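Local atomic coordinates of N-glycosylase/DNA lyase (Methanocaldococcus jannaschii, PDB entry 3FHF), a protein that is an 8-oxoguanine DNA glycosylase of the helix-hairpin-helix clan, built of helices and loops without strands. Residues 33-36 against 37-41; 175-178 against 179-183; 182-185 against 186-189. All coordinates share one frame; numbering follows the deposited sequence.

Interaction 1: residues 33-36 against 37-41; sequences FKSF and KNKSN
Lys39 lays its aliphatic chain over the ring of Phe36 where helix 22-34 runs out into a short 3-10 turn before helix 41-54. Three i to i+3 backbone bonds make that turn. Lys37 N reaches back to Lys34 O, Asn38 N to Ser35 O, and Lys39 N to Phe36 O at 3.0 Å. Phe36 O also receives Trp44 NE1 from the next helix.

The nonpolar part is a CH-pi contact: Lys39 CD sits 3.6 Å from the Phe36 ring centroid, squarely over the face. Lys39 NZ lies over the same face as a cation-pi partner, 4.8 Å from that centroid. Trp44 meets the Phe36 ring edge-to-face.

Among the polar side chains, Lys37 turns outward and pairs with Glu114, while Ser40 N-caps helix 41-54. Lys39 runs extended as far as CE and then bends (chi4 52°), which swings the ammonium back to Ser35. A water donates to Ser35 O and accepts a weak bond from the same ammonium. Ser35 OG is hydrogen-bonded to Glu32 O, one turn back, and it also accepts from Lys39 NZ at 2.6 Å.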
ATOM      1  N   PHE A  33      -4.648   2.382 -10.939  1.00 14.73           N
ATOM      2  CA  PHE A  33      -4.323   1.104 -10.290  1.00 14.63           C
ATOM      3  C   PHE A  33      -5.045  -0.018 -11.035  1.00 14.34           C
ATOM      4  O   PHE A  33      -4.475  -1.073 -11.297  1.00 16.04           O
ATOM      5  CB  PHE A  33      -4.782   1.081  -8.822  1.00 11.33           C
ATOM      6  CG  PHE A  33      -4.142   2.135  -7.955  1.00 11.02           C
ATOM      7  CD1 PHE A  33      -2.862   2.593  -8.218  1.00  9.13           C
ATOM      8  CD2 PHE A  33      -4.820   2.644  -6.848  1.00 12.87           C
ATOM      9  CE1 PHE A  33      -2.257   3.544  -7.397  1.00 11.31           C
ATOM     10  CE2 PHE A  33      -4.226   3.600  -6.015  1.00  9.82           C
ATOM     11  CZ  PHE A  33      -2.947   4.050  -6.289  1.00 11.05           C
ATOM     12  N   LYS A  34      -6.309   0.222 -11.372  1.00 17.63           N
ATOM     13  CA  LYS A  34      -7.121  -0.758 -12.084  1.00 19.01           C
ATOM     14  C   LYS A  34      -6.550  -1.104 -13.452  1.00 18.87           C
ATOM     15  O   LYS A  34      -6.762  -2.213 -13.953  1.00 21.04           O
ATOM     16  CB  LYS A  34      -8.549  -0.242 -12.266  1.00 21.02           C
ATOM     17  CG  LYS A  34      -9.366  -0.163 -10.994  1.00 27.21           C
ATOM     18  CD  LYS A  34      -9.767  -1.540 -10.509  1.00 30.83           C
ATOM     19  CE  LYS A  34     -10.632  -1.448  -9.266  1.00 30.71           C
ATOM     20  NZ  LYS A  34     -11.167  -2.783  -8.899  1.00 32.99           N
ATOM     21  N   SER A  35      -5.846  -0.161 -14.064  1.00 18.14           N
ATOM     22  CA  SER A  35      -5.277  -0.407 -15.382  1.00 18.72           C
ATOM     23  C   SER A  35      -4.225  -1.525 -15.368  1.00 18.94           C
ATOM     24  O   SER A  35      -3.877  -2.068 -16.416  1.00 18.16           O
ATOM     25  CB  SER A  35      -4.685   0.883 -15.969  1.00 17.11           C
ATOM     26  OG  SER A  35      -3.434   1.218 -15.390  1.00 20.89           O
ATOM     27  N   PHE A  36      -3.723  -1.880 -14.188  1.00 17.58           N
ATOM     28  CA  PHE A  36      -2.733  -2.949 -14.106  1.00 17.85           C
ATOM     29  C   PHE A  36      -3.285  -4.284 -14.593  1.00 18.03           C
ATOM     30  O   PHE A  36      -2.526  -5.199 -14.907  1.00 18.75           O
ATOM     31  CB  PHE A  36      -2.197  -3.081 -12.677  1.00 16.22           C
ATOM     32  CG  PHE A  36      -1.024  -2.191 -12.403  1.00 16.38           C
ATOM     33  CD1 PHE A  36       0.276  -2.680 -12.514  1.00 18.33           C
ATOM     34  CD2 PHE A  36      -1.214  -0.846 -12.110  1.00 17.44           C
ATOM     35  CE1 PHE A  36       1.369  -1.840 -12.344  1.00 18.61           C
ATOM     36  CE2 PHE A  36      -0.128   0.004 -11.938  1.00 18.89           C
ATOM     37  CZ  PHE A  36       1.169  -0.491 -12.055  1.00 19.95           C
ATOM     38  N   LYS A  37      -4.605  -4.399 -14.670  1.00 19.24           N
ATOM     39  CA  LYS A  37      -5.192  -5.640 -15.146  1.00 21.76           C
ATOM     40  C   LYS A  37      -4.713  -5.875 -16.583  1.00 23.35           C
ATOM     41  O   LYS A  37      -4.648  -7.009 -17.048  1.00 23.07           O
ATOM     42  CB  LYS A  37      -6.722  -5.567 -15.101  1.00 23.23           C
ATOM     43  CG  LYS A  37      -7.400  -6.933 -15.094  0.50 24.81           C
ATOM     44  CD  LYS A  37      -7.250  -7.643 -16.428  0.50 26.20           C
ATOM     45  CE  LYS A  37      -7.449  -9.142 -16.300  0.50 27.20           C
ATOM     46  NZ  LYS A  37      -6.283  -9.771 -15.624  0.50 24.84           N
ATOM     47  N   ASN A  38      -4.354  -4.797 -17.271  1.00 23.89           N
ATOM     48  CA  ASN A  38      -3.883  -4.894 -18.649  1.00 25.89           C
ATOM     49  C   ASN A  38      -2.366  -4.828 -18.802  1.00 26.06           C
ATOM     50  O   ASN A  38      -1.841  -5.016 -19.900  1.00 27.45           O
ATOM     51  CB  ASN A  38      -4.521  -3.791 -19.494  1.00 28.45           C
ATOM     52  CG  ASN A  38      -6.029  -3.858 -19.483  1.00 30.41           C
ATOM     53  OD1 ASN A  38      -6.614  -4.910 -19.739  1.00 34.99           O
ATOM     54  ND2 ASN A  38      -6.672  -2.732 -19.185  1.00 32.85           N
ATOM     55  N   LYS A  39      -1.657  -4.563 -17.712  1.00 24.78           N
ATOM     56  CA  LYS A  39      -0.203  -4.473 -17.766  1.00 23.37           C
ATOM     57  C   LYS A  39       0.463  -5.846 -17.647  1.00 23.02           C
ATOM     58  O   LYS A  39      -0.153  -6.803 -17.198  1.00 24.03           O
ATOM     59  CB  LYS A  39       0.308  -3.529 -16.672  1.00 22.21           C
ATOM     60  CG  LYS A  39      -0.045  -2.065 -16.919  0.50 20.74           C
ATOM     61  CD  LYS A  39       0.491  -1.164 -15.814  0.50 21.88           C
ATOM     62  CE  LYS A  39       0.268   0.304 -16.136  0.50 21.34           C
ATOM     63  NZ  LYS A  39      -1.153   0.575 -16.475  0.50 23.86           N
ATOM     64  N   SER A  40       1.726  -5.924 -18.049  1.00 23.76           N
ATOM     65  CA  SER A  40       2.474  -7.180 -18.037  1.00 24.73           C
ATOM     66  C   SER A  40       3.045  -7.595 -16.685  1.00 24.12           C
ATOM     67  O   SER A  40       3.089  -6.805 -15.738  1.00 21.89           O
ATOM     68  CB  SER A  40       3.630  -7.087 -19.021  1.00 25.02           C
ATOM     69  OG  SER A  40       4.643  -6.244 -18.491  1.00 26.41           O
ATOM     70  N   ASN A  41       3.497  -8.847 -16.621  1.00 23.36           N
ATOM     71  CA  ASN A  41       4.103  -9.396 -15.412  1.00 22.23           C
ATOM     72  C   ASN A  41       5.244  -8.501 -14.968  1.00 21.51           C
ATOM     73  O   ASN A  41       5.443  -8.278 -13.779  1.00 20.48           O
ATOM     74  CB  ASN A  41       4.676 -10.794 -15.676  1.00 22.95           C
ATOM     75  CG  ASN A  41       3.661 -11.893 -15.473  1.00 21.37           C
ATOM     76  OD1 ASN A  41       3.186 -12.122 -14.360  1.00 20.96           O
ATOM     77  ND2 ASN A  41       3.333 -12.592 -16.549  1.00 24.43           N
TER
HETATM   78  O   HOH W   1      -3.061  -0.584 -18.966  1.00 32.23           O

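Interaction 2: residues 175-178 against 179-183; sequences SRRK and YLEIE
Glu181 OE2 is gripped by two donors, Lys178 NZ at 3.1 Å and a water at 2.6 Å, on the first turns of helix 176-192. The same water accepts from Lys178 NZ, which closes a small ring around the salt bridge. Lys178 comes at the oxygen from above the carboxylate plane, 46° out of it. Its chain leaves the backbone with CG opposite the amide nitrogen (chi1 -172°) and kinks once at chi2, and this carries the ammonium forward along the helix to the residue three places on. On the way, Lys178 CE brushes Ile182 CD1 at 3.8 Å.

The other carboxylate oxygen faces Arg177, making a three-residue network. Arg177 and Glu181 run side by side in the same direction, with their flat ends turned 50° apart. Glu181 OE1 lies at the edge of the guanidinium, but the pairing is long, 3.7 Å to Arg177 NH1.

Ser175 is the N-cap: Ser175 OG accepts from Lys178 N at 3.2 Å, and its carbonyl takes Tyr179 N at 2.8 Å to start the regular i to i+4 pattern. Tyr179 points into the protein, where its hydroxyl meets the backbone of Ala151 and Ile153.

On another side of the helix, Arg176 stretches out fully as far as NE and hands NH1 to Tyr135 OH. Leu180 packs against the flat of its guanidinium, with Leu180 CD2 centred over one face and 3.9 Å from Arg176 CZ.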
ATOM      1  N   SER A 175       0.223  -8.955  13.950  1.00 38.78           N
ATOM      2  CA  SER A 175       0.128 -10.360  13.592  1.00 37.43           C
ATOM      3  C   SER A 175      -1.004 -10.424  12.572  1.00 36.11           C
ATOM      4  O   SER A 175      -1.805  -9.489  12.479  1.00 35.12           O
ATOM      5  CB  SER A 175      -0.240 -11.201  14.811  1.00 37.61           C
ATOM      6  OG  SER A 175      -1.552 -10.895  15.243  1.00 36.45           O
ATOM      7  N   ARG A 176      -1.070 -11.508  11.807  1.00 33.93           N
ATOM      8  CA  ARG A 176      -2.129 -11.655  10.817  1.00 32.93           C
ATOM      9  C   ARG A 176      -3.463 -11.340  11.478  1.00 32.10           C
ATOM     10  O   ARG A 176      -4.260 -10.555  10.966  1.00 31.95           O
ATOM     11  CB  ARG A 176      -2.157 -13.086  10.270  1.00 32.45           C
ATOM     12  CG  ARG A 176      -3.367 -13.390   9.395  1.00 31.71           C
ATOM     13  CD  ARG A 176      -3.404 -14.855   8.984  1.00 32.17           C
ATOM     14  NE  ARG A 176      -4.655 -15.213   8.317  0.50 30.96           N
ATOM     15  CZ  ARG A 176      -5.015 -14.783   7.111  0.50 30.32           C
ATOM     16  NH1 ARG A 176      -4.220 -13.975   6.423  0.50 28.05           N
ATOM     17  NH2 ARG A 176      -6.178 -15.157   6.596  0.50 29.65           N
ATOM     18  N   ARG A 177      -3.686 -11.955  12.632  1.00 30.99           N
ATOM     19  CA  ARG A 177      -4.915 -11.773  13.390  1.00 28.12           C
ATOM     20  C   ARG A 177      -5.237 -10.316  13.692  1.00 26.74           C
ATOM     21  O   ARG A 177      -6.378  -9.885  13.544  1.00 25.09           O
ATOM     22  CB  ARG A 177      -4.829 -12.543  14.710  1.00 28.61           C
ATOM     23  CG  ARG A 177      -6.041 -12.368  15.616  0.50 28.97           C
ATOM     24  CD  ARG A 177      -5.752 -12.876  17.020  0.50 28.65           C
ATOM     25  NE  ARG A 177      -4.600 -12.196  17.605  0.50 29.28           N
ATOM     26  CZ  ARG A 177      -4.557 -10.897  17.880  0.50 29.79           C
ATOM     27  NH1 ARG A 177      -5.608 -10.126  17.629  0.50 31.32           N
ATOM     28  NH2 ARG A 177      -3.458 -10.364  18.393  0.50 30.74           N
ATOM     29  N   LYS A 178      -4.235  -9.567  14.135  1.00 26.26           N
ATOM     30  CA  LYS A 178      -4.440  -8.166  14.483  1.00 25.61           C
ATOM     31  C   LYS A 178      -4.640  -7.301  13.244  1.00 23.44           C
ATOM     32  O   LYS A 178      -5.406  -6.340  13.264  1.00 21.09           O
ATOM     33  CB  LYS A 178      -3.242  -7.643  15.281  1.00 27.36           C
ATOM     34  CG  LYS A 178      -3.443  -6.250  15.867  1.00 31.11           C
ATOM     35  CD  LYS A 178      -4.608  -6.225  16.849  1.00 32.85           C
ATOM     36  CE  LYS A 178      -4.780  -4.845  17.476  1.00 36.08           C
ATOM     37  NZ  LYS A 178      -5.897  -4.809  18.473  1.00 36.43           N
ATOM     38  N   TYR A 179      -3.946  -7.647  12.167  1.00 21.95           N
ATOM     39  CA  TYR A 179      -4.064  -6.874  10.941  1.00 21.13           C
ATOM     40  C   TYR A 179      -5.481  -6.969  10.398  1.00 19.36           C
ATOM     41  O   TYR A 179      -6.098  -5.955  10.081  1.00 18.67           O
ATOM     42  CB  TYR A 179      -3.051  -7.364   9.898  1.00 21.13           C
ATOM     43  CG  TYR A 179      -2.820  -6.371   8.779  1.00 18.87           C
ATOM     44  CD1 TYR A 179      -3.731  -6.241   7.730  1.00 18.16           C
ATOM     45  CD2 TYR A 179      -1.706  -5.531   8.791  1.00 19.05           C
ATOM     46  CE1 TYR A 179      -3.539  -5.292   6.715  1.00 14.84           C
ATOM     47  CE2 TYR A 179      -1.504  -4.578   7.779  1.00 16.62           C
ATOM     48  CZ  TYR A 179      -2.424  -4.467   6.745  1.00 16.54           C
ATOM     49  OH  TYR A 179      -2.224  -3.523   5.747  1.00 14.17           O
ATOM     50  N   LEU A 180      -6.002  -8.189  10.308  1.00 20.91           N
ATOM     51  CA  LEU A 180      -7.353  -8.406   9.801  1.00 21.58           C
ATOM     52  C   LEU A 180      -8.385  -7.763  10.699  1.00 21.64           C
ATOM     53  O   LEU A 180      -9.435  -7.323  10.235  1.00 19.50           O
ATOM     54  CB  LEU A 180      -7.661  -9.904   9.683  1.00 24.69           C
ATOM     55  CG  LEU A 180      -7.065 -10.665   8.497  1.00 27.53           C
ATOM     56  CD1 LEU A 180      -5.556 -10.548   8.517  1.00 29.44           C
ATOM     57  CD2 LEU A 180      -7.498 -12.128   8.559  1.00 26.86           C
ATOM     58  N   GLU A 181      -8.092  -7.721  11.994  1.00 23.78           N
ATOM     59  CA  GLU A 181      -9.008  -7.122  12.952  1.00 23.62           C
ATOM     60  C   GLU A 181      -9.109  -5.617  12.720  1.00 23.13           C
ATOM     61  O   GLU A 181     -10.205  -5.061  12.656  1.00 20.94           O
ATOM     62  CB  GLU A 181      -8.528  -7.401  14.379  1.00 28.30           C
ATOM     63  CG  GLU A 181      -9.395  -6.787  15.459  1.00 31.90           C
ATOM     64  CD  GLU A 181      -8.875  -7.085  16.855  1.00 37.28           C
ATOM     65  OE1 GLU A 181      -8.740  -8.281  17.194  1.00 41.87           O
ATOM     66  OE2 GLU A 181      -8.600  -6.128  17.612  1.00 37.01           O
ATOM     67  N   ILE A 182      -7.962  -4.956  12.593  1.00 22.12           N
ATOM     68  CA  ILE A 182      -7.954  -3.514  12.369  1.00 22.01           C
ATOM     69  C   ILE A 182      -8.463  -3.170  10.968  1.00 20.65           C
ATOM     70  O   ILE A 182      -9.074  -2.127  10.760  1.00 21.09           O
ATOM     71  CB  ILE A 182      -6.543  -2.937  12.588  1.00 20.39           C
ATOM     72  CG1 ILE A 182      -6.185  -3.043  14.075  1.00 21.25           C
ATOM     73  CG2 ILE A 182      -6.482  -1.492  12.118  1.00 21.22           C
ATOM     74  CD1 ILE A 182      -4.829  -2.515  14.423  1.00 19.42           C
ATOM     75  N   GLU A 183      -8.207  -4.052  10.009  1.00 19.85           N
ATOM     76  CA  GLU A 183      -8.672  -3.844   8.640  1.00 19.06           C
ATOM     77  C   GLU A 183     -10.208  -3.791   8.608  1.00 19.26           C
ATOM     78  O   GLU A 183     -10.801  -2.996   7.875  1.00 19.44           O
ATOM     79  CB  GLU A 183      -8.142  -4.973   7.746  1.00 20.20           C
ATOM     80  CG  GLU A 183      -8.748  -5.040   6.355  1.00 20.58           C
ATOM     81  CD  GLU A 183      -7.985  -5.982   5.438  1.00 22.48           C
ATOM     82  OE1 GLU A 183      -7.109  -5.505   4.677  1.00 22.47           O
ATOM     83  OE2 GLU A 183      -8.251  -7.204   5.483  1.00 23.34           O
TER
HETATM   84  O   HOH W   2      -8.423  -3.612  17.196  1.00 36.85           O

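Interaction 3: residues 182-185 against 186-189; sequences IENI and LRDI
Ile182 and Leu186 are one turn apart on helix 176-192 and face the interior together. Leu186 N donates to Ile182 O, and the side chains touch loosely, with Ile182 CG2 4.5 Å from Leu186 CD1. Ile182 also packs on Leu158 and Leu161 of helix 155-163, while Leu186 reaches Leu197 of helix 197-209.

Glu183 takes Arg187 N on its carbonyl at 2.8 Å and also meets the end of that arginine. The salt bridge from Arg187 NH2 to Glu183 OE2 is a weak 3.3 Å, with carboxylate and guanidinium planes 69° apart, so the two groups do not form a flat, paired fork. A water bridges them as well, giving a proton to Glu183 OE2 and accepting from Arg187 NH1 near the guanidinium plane. Each partner has a stronger tie elsewhere: Glu183 OE1 binds Ala151 N and Arg123, and Arg187 NE pairs with Asp149.

Asn184 lies alongside Arg187, and Asn184 OD1 accepts a weak, bent bond from Arg187 NH1 at 3.0 Å. The arginine can serve both neighbours because its chain is extended to CD and then turns at chi3 (-71°), bringing the guanidinium back beside Glu183 and Asn184. The backbone of Asn184 meanwhile accepts from Asp188 N.

Ile185 continues the pattern with Ile189: Ile189 N donates to Ile185 O at 3.0 Å, and Ile185 CG2 stands 4.5 Å from Ile189 CD1. Taken together this is an amphipathic alpha-helix, with i to i+4 backbone bonds, buried Ile182, Leu186 and Ile189, and i to i+3 and i to i+4 polar pairs centred on Arg187.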
ATOM      1  N   ILE A 182      -7.962  -4.956  12.593  1.00 22.12           N
ATOM      2  CA  ILE A 182      -7.954  -3.514  12.369  1.00 22.01           C
ATOM      3  C   ILE A 182      -8.463  -3.170  10.968  1.00 20.65           C
ATOM      4  O   ILE A 182      -9.074  -2.127  10.760  1.00 21.09           O
ATOM      5  CB  ILE A 182      -6.543  -2.937  12.588  1.00 20.39           C
ATOM      6  CG1 ILE A 182      -6.185  -3.043  14.075  1.00 21.25           C
ATOM      7  CG2 ILE A 182      -6.482  -1.492  12.118  1.00 21.22           C
ATOM      8  CD1 ILE A 182      -4.829  -2.515  14.423  1.00 19.42           C
ATOM      9  N   GLU A 183      -8.207  -4.052  10.009  1.00 19.85           N
ATOM     10  CA  GLU A 183      -8.672  -3.844   8.640  1.00 19.06           C
ATOM     11  C   GLU A 183     -10.208  -3.791   8.608  1.00 19.26           C
ATOM     12  O   GLU A 183     -10.801  -2.996   7.875  1.00 19.44           O
ATOM     13  CB  GLU A 183      -8.142  -4.973   7.746  1.00 20.20           C
ATOM     14  CG  GLU A 183      -8.748  -5.040   6.355  1.00 20.58           C
ATOM     15  CD  GLU A 183      -7.985  -5.982   5.438  1.00 22.48           C
ATOM     16  OE1 GLU A 183      -7.109  -5.505   4.677  1.00 22.47           O
ATOM     17  OE2 GLU A 183      -8.251  -7.204   5.483  1.00 23.34           O
ATOM     18  N   ASN A 184     -10.852  -4.624   9.421  1.00 19.91           N
ATOM     19  CA  ASN A 184     -12.310  -4.653   9.477  1.00 19.31           C
ATOM     20  C   ASN A 184     -12.942  -3.377  10.025  1.00 19.12           C
ATOM     21  O   ASN A 184     -14.047  -3.009   9.629  1.00 16.62           O
ATOM     22  CB  ASN A 184     -12.786  -5.867  10.280  1.00 24.84           C
ATOM     23  CG  ASN A 184     -13.139  -7.038   9.389  1.00 30.06           C
ATOM     24  OD1 ASN A 184     -14.068  -6.951   8.586  1.00 34.24           O
ATOM     25  ND2 ASN A 184     -12.396  -8.136   9.515  1.00 32.20           N
ATOM     26  N   ILE A 185     -12.254  -2.703  10.941  1.00 18.84           N
ATOM     27  CA  ILE A 185     -12.776  -1.449  11.477  1.00 18.74           C
ATOM     28  C   ILE A 185     -12.734  -0.424  10.328  1.00 16.94           C
ATOM     29  O   ILE A 185     -13.698   0.292  10.068  1.00 18.38           O
ATOM     30  CB  ILE A 185     -11.905  -0.939  12.655  1.00 20.00           C
ATOM     31  CG1 ILE A 185     -11.993  -1.919  13.829  1.00 23.38           C
ATOM     32  CG2 ILE A 185     -12.382   0.446  13.103  1.00 21.44           C
ATOM     33  CD1 ILE A 185     -10.996  -1.637  14.931  1.00 24.53           C
ATOM     34  N   LEU A 186     -11.607  -0.379   9.629  1.00 16.70           N
ATOM     35  CA  LEU A 186     -11.452   0.545   8.514  1.00 15.97           C
ATOM     36  C   LEU A 186     -12.473   0.228   7.439  1.00 14.23           C
ATOM     37  O   LEU A 186     -13.011   1.130   6.802  1.00 16.60           O
ATOM     38  CB  LEU A 186     -10.036   0.455   7.938  1.00 14.85           C
ATOM     39  CG  LEU A 186      -8.925   0.957   8.871  1.00 16.84           C
ATOM     40  CD1 LEU A 186      -7.562   0.622   8.299  1.00 16.06           C
ATOM     41  CD2 LEU A 186      -9.067   2.458   9.060  1.00 15.31           C
ATOM     42  N   ARG A 187     -12.742  -1.059   7.245  1.00 16.47           N
ATOM     43  CA  ARG A 187     -13.714  -1.491   6.250  1.00 16.81           C
ATOM     44  C   ARG A 187     -15.106  -0.969   6.621  1.00 18.67           C
ATOM     45  O   ARG A 187     -15.865  -0.554   5.745  1.00 20.79           O
ATOM     46  CB  ARG A 187     -13.712  -3.025   6.143  1.00 17.67           C
ATOM     47  CG  ARG A 187     -14.676  -3.592   5.090  1.00 18.27           C
ATOM     48  CD  ARG A 187     -14.522  -5.107   4.940  1.00 21.72           C
ATOM     49  NE  ARG A 187     -13.265  -5.489   4.294  1.00 20.62           N
ATOM     50  CZ  ARG A 187     -12.266  -6.126   4.897  1.00 23.75           C
ATOM     51  NH1 ARG A 187     -12.359  -6.466   6.177  1.00 22.90           N
ATOM     52  NH2 ARG A 187     -11.168  -6.431   4.216  1.00 20.40           N
ATOM     53  N   ASP A 188     -15.438  -0.978   7.915  1.00 20.94           N
ATOM     54  CA  ASP A 188     -16.742  -0.470   8.369  1.00 22.13           C
ATOM     55  C   ASP A 188     -16.821   1.040   8.134  1.00 20.58           C
ATOM     56  O   ASP A 188     -17.848   1.562   7.694  1.00 20.78           O
ATOM     57  CB  ASP A 188     -16.970  -0.751   9.861  1.00 25.46           C
ATOM     58  CG  ASP A 188     -17.085  -2.235  10.176  1.00 32.86           C
ATOM     59  OD1 ASP A 188     -17.729  -2.963   9.391  1.00 36.09           O
ATOM     60  OD2 ASP A 188     -16.543  -2.671  11.218  1.00 35.22           O
ATOM     61  N   ILE A 189     -15.742   1.749   8.451  1.00 20.15           N
ATOM     62  CA  ILE A 189     -15.718   3.190   8.227  1.00 19.31           C
ATOM     63  C   ILE A 189     -15.953   3.429   6.737  1.00 18.28           C
ATOM     64  O   ILE A 189     -16.752   4.280   6.353  1.00 17.15           O
ATOM     65  CB  ILE A 189     -14.361   3.802   8.655  1.00 19.18           C
ATOM     66  CG1 ILE A 189     -14.276   3.826  10.184  1.00 20.66           C
ATOM     67  CG2 ILE A 189     -14.213   5.218   8.089  1.00 17.30           C
ATOM     68  CD1 ILE A 189     -12.916   4.212  10.729  1.00 24.25           C
TER
HETATM   69  O   HOH W   3     -10.069  -7.966   7.614  1.00 31.45           O
HETATM   70  O   HOH W   4     -15.885  -5.388   7.999  1.00 37.28           O

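Interactions 2 and 3 are overlapping parts of one helix, 176-192, with Ile182 and Glu183 in common and centres about 10 Å apart. Interaction 2 holds the capped start and interaction 3 the middle. Ile182 takes part in both contacts, so the packing runs on from one to the next, and Asn184 ND2 reaches back weakly to Leu180 O. Interaction 1 is separate: it forms the turn between helices 22-34 and 41-54, with its centre about 28 Å from that of interaction 2 and 26 Å from that of interaction 3, and nearest atoms about 14 Å away in both cases. All three belong to the glycosylase part of the chain, and their centres lie 15 to 16 Å from the centre of the chain.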